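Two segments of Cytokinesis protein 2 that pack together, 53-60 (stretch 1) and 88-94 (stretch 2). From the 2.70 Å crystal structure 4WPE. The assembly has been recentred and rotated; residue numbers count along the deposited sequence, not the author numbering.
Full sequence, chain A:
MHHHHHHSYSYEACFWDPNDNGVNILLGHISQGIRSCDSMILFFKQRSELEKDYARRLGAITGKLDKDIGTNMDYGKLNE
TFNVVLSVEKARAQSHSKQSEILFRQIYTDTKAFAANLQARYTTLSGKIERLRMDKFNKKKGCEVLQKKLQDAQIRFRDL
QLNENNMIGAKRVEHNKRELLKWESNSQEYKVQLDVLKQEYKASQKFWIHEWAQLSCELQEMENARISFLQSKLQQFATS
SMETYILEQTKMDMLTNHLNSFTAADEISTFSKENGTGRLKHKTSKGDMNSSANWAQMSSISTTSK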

# COMPACT_ATOMS: atom_id res chain seq x y z
N ASP A 53 -5.41 6.19 2.57
CA ASP A 53 -4.78 6.05 3.88
C ASP A 53 -3.33 5.62 3.75
O ASP A 53 -2.48 6.02 4.55
CB ASP A 53 -5.56 5.05 4.74
CG ASP A 53 -7.02 5.42 4.88
OD1 ASP A 53 -7.38 6.57 4.54
OD2 ASP A 53 -7.81 4.57 5.32
N TYR A 54 -3.04 4.79 2.75
CA TYR A 54 -1.67 4.35 2.51
C TYR A 54 -0.80 5.53 2.09
O TYR A 54 0.30 5.71 2.61
CB TYR A 54 -1.63 3.26 1.43
CG TYR A 54 -0.25 2.69 1.18
CD1 TYR A 54 0.27 1.69 1.99
CD2 TYR A 54 0.53 3.16 0.13
CE1 TYR A 54 1.53 1.17 1.77
CE2 TYR A 54 1.79 2.64 -0.10
CZ TYR A 54 2.29 1.65 0.72
OH TYR A 54 3.54 1.14 0.48
N ALA A 55 -1.30 6.34 1.17
CA ALA A 55 -0.56 7.51 0.70
C ALA A 55 -0.37 8.53 1.81
O ALA A 55 0.72 9.08 1.99
CB ALA A 55 -1.26 8.15 -0.48
N ARG A 56 -1.44 8.77 2.57
CA ARG A 56 -1.39 9.76 3.63
C ARG A 56 -0.45 9.34 4.75
O ARG A 56 0.29 10.17 5.29
CB ARG A 56 -2.80 10.02 4.19
CG ARG A 56 -3.68 10.90 3.30
CD ARG A 56 -2.87 11.71 2.30
NE ARG A 56 -3.65 12.79 1.70
CZ ARG A 56 -3.65 14.05 2.12
NH1 ARG A 56 -2.89 14.40 3.15
NH2 ARG A 56 -4.39 14.96 1.51
N ARG A 57 -0.46 8.06 5.09
CA ARG A 57 0.38 7.57 6.17
C ARG A 57 1.83 7.41 5.73
O ARG A 57 2.75 7.53 6.54
CB ARG A 57 -0.15 6.24 6.71
CG ARG A 57 0.49 5.83 8.02
CD ARG A 57 -0.12 4.55 8.56
NE ARG A 57 0.77 3.90 9.51
CZ ARG A 57 0.49 2.75 10.12
NH1 ARG A 57 -0.65 2.13 9.87
NH2 ARG A 57 1.36 2.22 10.96
N LEU A 58 2.03 7.14 4.44
CA LEU A 58 3.38 7.07 3.89
C LEU A 58 3.99 8.46 3.85
O LEU A 58 5.18 8.63 4.12
CB LEU A 58 3.37 6.46 2.48
CG LEU A 58 4.74 6.30 1.81
CD1 LEU A 58 5.63 5.37 2.61
CD2 LEU A 58 4.59 5.81 0.38
N GLY A 59 3.17 9.45 3.52
CA GLY A 59 3.61 10.84 3.50
C GLY A 59 4.04 11.30 4.88
O GLY A 59 5.04 12.01 5.02
N ALA A 60 3.28 10.89 5.89
CA ALA A 60 3.62 11.21 7.28
C ALA A 60 4.93 10.55 7.68
O ALA A 60 5.68 11.09 8.50
CB ALA A 60 2.49 10.77 8.21
N VAL A 88 12.16 9.00 -3.44
CA VAL A 88 11.53 7.83 -4.03
C VAL A 88 10.20 7.53 -3.33
O VAL A 88 9.19 7.28 -3.98
CB VAL A 88 12.44 6.59 -3.94
CG1 VAL A 88 11.63 5.30 -4.02
CG2 VAL A 88 13.51 6.63 -5.03
N GLU A 89 10.22 7.57 -2.00
CA GLU A 89 9.05 7.19 -1.21
C GLU A 89 7.92 8.22 -1.28
O GLU A 89 6.75 7.84 -1.24
CB GLU A 89 9.45 6.96 0.25
CG GLU A 89 10.29 5.71 0.46
CD GLU A 89 9.53 4.43 0.15
OE1 GLU A 89 8.75 3.97 1.02
OE2 GLU A 89 9.70 3.88 -0.96
N LYS A 90 8.25 9.50 -1.39
CA LYS A 90 7.20 10.51 -1.51
C LYS A 90 6.61 10.48 -2.92
O LYS A 90 5.49 10.94 -3.13
CB LYS A 90 7.72 11.91 -1.17
CG LYS A 90 8.95 12.34 -1.94
CD LYS A 90 9.26 13.81 -1.71
CE LYS A 90 9.46 14.12 -0.24
NZ LYS A 90 9.68 15.57 -0.00
N ALA A 91 7.36 9.93 -3.87
CA ALA A 91 6.85 9.73 -5.22
C ALA A 91 5.81 8.62 -5.24
O ALA A 91 4.78 8.74 -5.92
CB ALA A 91 7.99 9.41 -6.18
N ARG A 92 6.07 7.55 -4.50
CA ARG A 92 5.10 6.47 -4.36
C ARG A 92 3.84 6.97 -3.68
O ARG A 92 2.72 6.67 -4.10
CB ARG A 92 5.68 5.30 -3.56
CG ARG A 92 6.85 4.60 -4.23
CD ARG A 92 7.06 3.20 -3.66
NE ARG A 92 7.24 3.18 -2.22
CZ ARG A 92 6.32 2.77 -1.34
NH1 ARG A 92 5.15 2.33 -1.77
NH2 ARG A 92 6.59 2.79 -0.04
N ALA A 93 4.03 7.75 -2.61
CA ALA A 93 2.92 8.34 -1.88
C ALA A 93 2.00 9.13 -2.81
O ALA A 93 0.78 8.92 -2.81
CB ALA A 93 3.44 9.23 -0.76
N GLN A 94 2.58 10.01 -3.61
CA GLN A 94 1.81 10.79 -4.58
C GLN A 94 1.15 9.88 -5.61
O GLN A 94 0.04 10.17 -6.08
CB GLN A 94 2.71 11.81 -5.28

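Where two antiparallel helices meet, small residues let the backbones approach while longer side chains, some braced within their own helix, reach across; this pair from Cytokinesis protein 2, its axes inclined at 156° and 8.6 Å apart at their closest, illustrates the principle. Along the second helix, Val88 makes no contact, and the interface opens with Glu89. Its carbonyl O lies 3.4 Å from Leu58 CD2, while its carboxylate serves a partner one turn on: Arg92 NH2 donates to Glu89 OE1 at 2.7 Å in a salt bridge, and Arg92 NE donates to Glu89 OE2 at 2.9 Å. Lys90 and Ala91 stay out of the contact, the CA-to-CB bond of Ala91 pointing away.

Arg92, its CA-to-CB bond directed toward the first helix, is thus held by two bonds as it meets Tyr54. Arg92 NH1 donates a nearly straight hydrogen bond to Tyr54 OH (3.0 Å, 163°), lying near the plane of the tyrosine ring. Leu58 covers one face of the guanidinium, with CD2 3.6 Å from Arg92 NH2, so apolar packing and polar pairing share one group.

At Ala93 the backbones come close, its CA 4.4 Å from Ala55 CA. Ala55 CB sits 3.2 Å from Ala93 O, and Leu58 CD2 packs 3.8 Å from Ala93 CB. The CA-to-CB bond of Gln94 points away, and its side chain is not modelled beyond CB.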